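Local coordinates for protein Nab2p (Saccharomyces cerevisiae YJM1574, PDB 5L2L) that binds the poly(A) tails of mRNAs and pre-mRNAs, protecting them from the exosome and helping control tail length and nuclear export, at residues Gly45-Lys59 against Cys63-Glu75. Sequence-based numbering, arbitrary orientation.
Sequences GHPINEDCRFGVNCK and CLFRHPPGRVLPE. With ZN (zinc ion), chain U; ZN (zinc ion), chain T; nucleotides of chain G.
Zinc finger 7, of the CCCH type, closes here around one zinc ion, bound by Cys52 SG, Cys58 SG, Cys63 SG and His67 NE2. A single backbone bridge pairs Asp51 with Arg66: Arg66 N gives a nearly straight bond to Glu50 O (3.0 Å), and Cys52 N returns one to Arg66 O. The Arg66 guanidinium lays one face over Glu50 N and turns its edge to Asp51, NE meeting OD1 at 3.1 Å in a salt bridge, planes 81° apart. Ile48 CD1 sits over the centre of one Phe65 face, 3.8 Å from the centroid; the adenine of A5 of chain G lies over the opposite face. Asp51 O, Arg53 N and Glu50 OE2 read that adenine's edge, while the Arg53 guanidinium covers its N7 and bonds OP1 through NH1 and NH2. The Phe54 ring lies over A6. With CG anti to the backbone N (chi1 178°) and an extended chain, Arg71 lays its guanidinium over the His67 ring, and NE reaches Cys58 O (2.9 Å) from above the carbonyl plane. The chain has no alpha-helix or strand, and the neighbours are loops: His46 completes finger 6's zinc site with Cys31, Cys37 and Cys42, and Glu50 OE1 salt-bridges Lys10 of finger 5.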
# COMPACT_ATOMS: atom_id res chain seq x y z
N GLY F 45 -16.04 7.90 -12.27
CA GLY F 45 -14.98 7.42 -13.17
C GLY F 45 -14.94 8.17 -14.50
O GLY F 45 -15.97 8.46 -15.11
N HIS F 46 -13.72 8.48 -14.95
CA HIS F 46 -13.46 9.10 -16.24
C HIS F 46 -12.39 8.29 -16.98
O HIS F 46 -11.57 7.62 -16.35
CB HIS F 46 -12.99 10.56 -16.12
CG HIS F 46 -13.77 11.39 -15.14
ND1 HIS F 46 -13.41 11.53 -13.82
CD2 HIS F 46 -14.90 12.13 -15.30
CE1 HIS F 46 -14.28 12.31 -13.20
NE2 HIS F 46 -15.20 12.69 -14.08
N PRO F 47 -12.36 8.38 -18.32
CA PRO F 47 -11.36 7.62 -19.08
C PRO F 47 -9.92 7.95 -18.71
O PRO F 47 -9.55 9.12 -18.56
CB PRO F 47 -11.66 8.01 -20.54
CG PRO F 47 -13.08 8.45 -20.55
CD PRO F 47 -13.28 9.11 -19.21
N ILE F 48 -9.09 6.88 -18.58
CA ILE F 48 -7.64 6.99 -18.39
C ILE F 48 -6.96 7.03 -19.75
O ILE F 48 -7.30 6.25 -20.65
CB ILE F 48 -7.11 5.81 -17.55
CG1 ILE F 48 -7.73 5.78 -16.15
CG2 ILE F 48 -5.58 5.87 -17.47
CD1 ILE F 48 -7.55 4.41 -15.48
N ASN F 49 -5.95 7.88 -19.89
CA ASN F 49 -5.26 8.06 -21.18
C ASN F 49 -4.10 7.06 -21.33
O ASN F 49 -2.93 7.42 -21.46
CB ASN F 49 -4.77 9.50 -21.31
CG ASN F 49 -5.91 10.50 -21.39
OD1 ASN F 49 -6.96 10.23 -22.00
ND2 ASN F 49 -5.72 11.67 -20.77
N GLU F 50 -4.45 5.77 -21.33
CA GLU F 50 -3.50 4.67 -21.46
C GLU F 50 -4.23 3.43 -21.98
O GLU F 50 -5.37 3.18 -21.59
CB GLU F 50 -2.81 4.35 -20.11
CG GLU F 50 -1.75 3.24 -20.18
CD GLU F 50 -1.08 2.93 -18.85
OE1 GLU F 50 -1.11 3.76 -17.92
OE2 GLU F 50 -0.48 1.83 -18.73
N ASP F 51 -3.58 2.66 -22.86
CA ASP F 51 -4.19 1.45 -23.41
C ASP F 51 -4.30 0.34 -22.35
O ASP F 51 -3.35 0.09 -21.61
CB ASP F 51 -3.36 0.92 -24.59
CG ASP F 51 -3.49 1.76 -25.84
OD1 ASP F 51 -4.43 2.58 -25.96
OD2 ASP F 51 -2.65 1.58 -26.73
N CYS F 52 -5.45 -0.33 -22.31
CA CYS F 52 -5.64 -1.47 -21.40
C CYS F 52 -4.71 -2.63 -21.75
O CYS F 52 -4.64 -3.07 -22.91
CB CYS F 52 -7.09 -1.96 -21.44
SG CYS F 52 -7.44 -3.29 -20.20
N ARG F 53 -4.02 -3.16 -20.72
CA ARG F 53 -3.14 -4.33 -20.89
C ARG F 53 -3.90 -5.56 -21.38
O ARG F 53 -3.30 -6.45 -21.99
CB ARG F 53 -2.44 -4.68 -19.57
CG ARG F 53 -1.36 -3.70 -19.16
CD ARG F 53 -0.90 -3.96 -17.72
NE ARG F 53 0.06 -2.96 -17.32
CZ ARG F 53 0.55 -2.82 -16.09
NH1 ARG F 53 0.21 -3.67 -15.13
NH2 ARG F 53 1.42 -1.86 -15.85
N PHE F 54 -5.20 -5.64 -21.10
CA PHE F 54 -5.98 -6.82 -21.44
C PHE F 54 -6.73 -6.67 -22.76
O PHE F 54 -7.37 -7.63 -23.21
CB PHE F 54 -6.90 -7.14 -20.24
CG PHE F 54 -6.12 -7.18 -18.96
CD1 PHE F 54 -5.33 -8.27 -18.65
CD2 PHE F 54 -6.06 -6.07 -18.13
CE1 PHE F 54 -4.55 -8.28 -17.51
CE2 PHE F 54 -5.27 -6.07 -16.99
CZ PHE F 54 -4.52 -7.17 -16.68
N GLY F 55 -6.63 -5.51 -23.40
CA GLY F 55 -7.01 -5.34 -24.80
C GLY F 55 -8.48 -5.61 -25.09
O GLY F 55 -9.37 -5.36 -24.29
N VAL F 56 -8.73 -6.15 -26.29
CA VAL F 56 -10.10 -6.38 -26.71
C VAL F 56 -10.79 -7.44 -25.86
O VAL F 56 -12.02 -7.49 -25.83
CB VAL F 56 -10.13 -6.75 -28.20
CG1 VAL F 56 -9.53 -8.15 -28.43
CG2 VAL F 56 -11.54 -6.65 -28.75
N ASN F 57 -10.03 -8.26 -25.14
CA ASN F 57 -10.57 -9.33 -24.32
C ASN F 57 -10.85 -8.93 -22.87
O ASN F 57 -11.27 -9.79 -22.08
CB ASN F 57 -9.61 -10.52 -24.35
CG ASN F 57 -9.42 -11.08 -25.75
OD1 ASN F 57 -8.31 -11.20 -26.26
ND2 ASN F 57 -10.53 -11.41 -26.40
N CYS F 58 -10.69 -7.66 -22.50
CA CYS F 58 -10.94 -7.23 -21.13
C CYS F 58 -12.41 -7.38 -20.76
O CYS F 58 -13.28 -6.87 -21.47
CB CYS F 58 -10.51 -5.78 -20.95
SG CYS F 58 -10.77 -5.09 -19.27
N LYS F 59 -12.70 -8.05 -19.64
CA LYS F 59 -14.07 -8.30 -19.20
C LYS F 59 -14.45 -7.59 -17.90
O LYS F 59 -15.54 -7.84 -17.37
CB LYS F 59 -14.31 -9.81 -19.08
CG LYS F 59 -14.24 -10.57 -20.40
CD LYS F 59 -15.27 -10.10 -21.41
CE LYS F 59 -15.23 -10.92 -22.71
NZ LYS F 59 -16.21 -10.41 -23.70
N CYS F 63 -13.62 -1.15 -15.96
CA CYS F 63 -12.31 -0.71 -16.42
C CYS F 63 -12.37 0.66 -17.11
O CYS F 63 -13.16 0.87 -18.03
CB CYS F 63 -11.73 -1.76 -17.38
SG CYS F 63 -10.01 -1.49 -17.90
N LEU F 64 -11.47 1.57 -16.69
CA LEU F 64 -11.39 2.92 -17.23
C LEU F 64 -10.30 3.10 -18.30
O LEU F 64 -10.16 4.22 -18.83
CB LEU F 64 -11.14 3.92 -16.09
CG LEU F 64 -12.22 4.01 -15.01
CD1 LEU F 64 -11.82 4.95 -13.86
CD2 LEU F 64 -13.54 4.47 -15.62
N PHE F 65 -9.53 2.07 -18.63
CA PHE F 65 -8.46 2.18 -19.63
C PHE F 65 -9.04 2.14 -21.06
O PHE F 65 -10.22 1.82 -21.27
CB PHE F 65 -7.41 1.05 -19.42
CG PHE F 65 -6.59 1.20 -18.14
CD1 PHE F 65 -5.40 1.94 -18.14
CD2 PHE F 65 -7.00 0.58 -16.96
CE1 PHE F 65 -4.66 2.09 -16.97
CE2 PHE F 65 -6.24 0.71 -15.79
CZ PHE F 65 -5.07 1.48 -15.80
N ARG F 66 -8.21 2.49 -22.06
CA ARG F 66 -8.66 2.50 -23.46
C ARG F 66 -8.69 1.10 -24.06
O ARG F 66 -7.74 0.32 -23.90
CB ARG F 66 -7.76 3.38 -24.34
CG ARG F 66 -7.83 4.88 -24.10
CD ARG F 66 -7.13 5.65 -25.24
NE ARG F 66 -5.70 5.33 -25.31
CZ ARG F 66 -4.71 6.15 -25.00
NH1 ARG F 66 -4.95 7.40 -24.61
NH2 ARG F 66 -3.46 5.73 -25.08
N HIS F 67 -9.76 0.78 -24.78
CA HIS F 67 -9.88 -0.53 -25.42
C HIS F 67 -10.05 -0.41 -26.93
O HIS F 67 -10.56 0.60 -27.43
CB HIS F 67 -11.08 -1.31 -24.86
CG HIS F 67 -11.00 -1.52 -23.38
ND1 HIS F 67 -11.61 -0.67 -22.48
CD2 HIS F 67 -10.35 -2.45 -22.64
CE1 HIS F 67 -11.34 -1.07 -21.25
NE2 HIS F 67 -10.57 -2.14 -21.31
N PRO F 68 -9.63 -1.42 -27.69
CA PRO F 68 -9.87 -1.43 -29.12
C PRO F 68 -11.36 -1.52 -29.42
O PRO F 68 -12.15 -1.97 -28.58
CB PRO F 68 -9.15 -2.70 -29.60
CG PRO F 68 -8.18 -3.02 -28.56
CD PRO F 68 -8.78 -2.56 -27.27
N PRO F 69 -11.77 -1.13 -30.62
CA PRO F 69 -13.17 -1.34 -31.00
C PRO F 69 -13.43 -2.83 -31.09
O PRO F 69 -12.53 -3.63 -31.33
CB PRO F 69 -13.27 -0.65 -32.37
CG PRO F 69 -11.86 -0.66 -32.91
CD PRO F 69 -10.95 -0.60 -31.73
N GLY F 70 -14.67 -3.22 -30.86
CA GLY F 70 -15.02 -4.63 -30.94
C GLY F 70 -15.04 -5.36 -29.61
O GLY F 70 -15.45 -6.52 -29.56
N ARG F 71 -14.58 -4.72 -28.54
CA ARG F 71 -14.79 -5.27 -27.21
C ARG F 71 -16.29 -5.33 -26.91
O ARG F 71 -17.03 -4.39 -27.22
CB ARG F 71 -14.08 -4.41 -26.17
CG ARG F 71 -14.27 -4.86 -24.74
CD ARG F 71 -13.59 -3.86 -23.88
NE ARG F 71 -13.59 -4.15 -22.43
CZ ARG F 71 -14.05 -3.32 -21.49
NH1 ARG F 71 -13.94 -3.66 -20.22
NH2 ARG F 71 -14.65 -2.18 -21.80
N VAL F 72 -16.73 -6.44 -26.34
CA VAL F 72 -18.12 -6.62 -25.94
C VAL F 72 -18.16 -7.04 -24.47
O VAL F 72 -17.22 -7.64 -23.95
CB VAL F 72 -18.85 -7.65 -26.83
CG1 VAL F 72 -18.89 -7.14 -28.26
CG2 VAL F 72 -18.19 -9.02 -26.77
N LEU F 73 -19.27 -6.71 -23.81
CA LEU F 73 -19.52 -7.01 -22.42
C LEU F 73 -20.90 -7.64 -22.28
O LEU F 73 -21.77 -7.45 -23.14
CB LEU F 73 -19.45 -5.74 -21.54
CG LEU F 73 -18.08 -5.05 -21.45
CD1 LEU F 73 -18.20 -3.69 -20.72
CD2 LEU F 73 -17.08 -5.95 -20.73
N PRO F 74 -21.14 -8.39 -21.19
CA PRO F 74 -22.45 -9.03 -21.01
C PRO F 74 -23.60 -8.04 -21.05
O PRO F 74 -23.49 -6.89 -20.60
CB PRO F 74 -22.33 -9.69 -19.63
CG PRO F 74 -20.86 -9.90 -19.44
CD PRO F 74 -20.19 -8.75 -20.13
N GLU F 75 -24.73 -8.50 -21.58
CA GLU F 75 -25.92 -7.67 -21.71
C GLU F 75 -26.99 -8.17 -20.75
O GLU F 75 -27.07 -9.37 -20.47
CB GLU F 75 -26.43 -7.69 -23.16
CG GLU F 75 -26.16 -9.00 -23.88
CD GLU F 75 -26.79 -9.07 -25.26
OE1 GLU F 75 -26.95 -8.00 -25.91
OE2 GLU F 75 -27.14 -10.19 -25.70
ZN ZN U . -9.71 -3.03 -19.62
ZN ZN T . -16.90 13.79 -13.54
P A G 5 1.08 -1.49 -11.99
OP1 A G 5 1.80 -2.34 -12.95
OP2 A G 5 0.73 -0.11 -12.37
O5' A G 5 -0.25 -2.31 -11.65
C5' A G 5 -1.13 -1.90 -10.60
C4' A G 5 -2.56 -2.30 -10.91
O4' A G 5 -3.08 -1.47 -12.00
C3' A G 5 -2.76 -3.74 -11.34
O3' A G 5 -4.04 -4.18 -10.90
C2' A G 5 -2.72 -3.63 -12.87
O2' A G 5 -3.34 -4.69 -13.58
C1' A G 5 -3.44 -2.30 -13.10
N9 A G 5 -3.02 -1.64 -14.34
C8 A G 5 -1.94 -0.83 -14.53
N7 A G 5 -1.77 -0.40 -15.77
C5 A G 5 -2.83 -0.99 -16.46
C6 A G 5 -3.24 -0.94 -17.80
N6 A G 5 -2.59 -0.24 -18.73
N1 A G 5 -4.33 -1.66 -18.17
C2 A G 5 -4.98 -2.35 -17.22
N3 A G 5 -4.70 -2.45 -15.92
C4 A G 5 -3.60 -1.76 -15.59
P A G 6 -4.18 -5.48 -9.97
OP1 A G 6 -5.59 -5.57 -9.55
OP2 A G 6 -3.10 -5.46 -8.94
O5' A G 6 -3.88 -6.66 -10.97
C5' A G 6 -3.22 -7.84 -10.55
C4' A G 6 -3.29 -8.88 -11.63
O4' A G 6 -4.68 -9.27 -11.85
C3' A G 6 -2.83 -8.43 -13.00
O3' A G 6 -1.42 -8.36 -13.13
C2' A G 6 -3.50 -9.46 -13.90
O2' A G 6 -2.80 -10.70 -13.83
C1' A G 6 -4.87 -9.60 -13.21
N9 A G 6 -5.86 -8.67 -13.80
C8 A G 6 -6.07 -7.34 -13.46
N7 A G 6 -6.99 -6.75 -14.18
C5 A G 6 -7.42 -7.75 -15.07
C6 A G 6 -8.37 -7.79 -16.12
N6 A G 6 -9.13 -6.75 -16.48
N1 A G 6 -8.54 -8.95 -16.80
C2 A G 6 -7.78 -10.00 -16.46
N3 A G 6 -6.85 -10.10 -15.50
C4 A G 6 -6.72 -8.93 -14.83
O HOH W 1 -9.82 5.26 -21.53
O HOH W 2 -6.68 0.19 -26.77
O HOH W 3 -5.97 -2.06 -25.23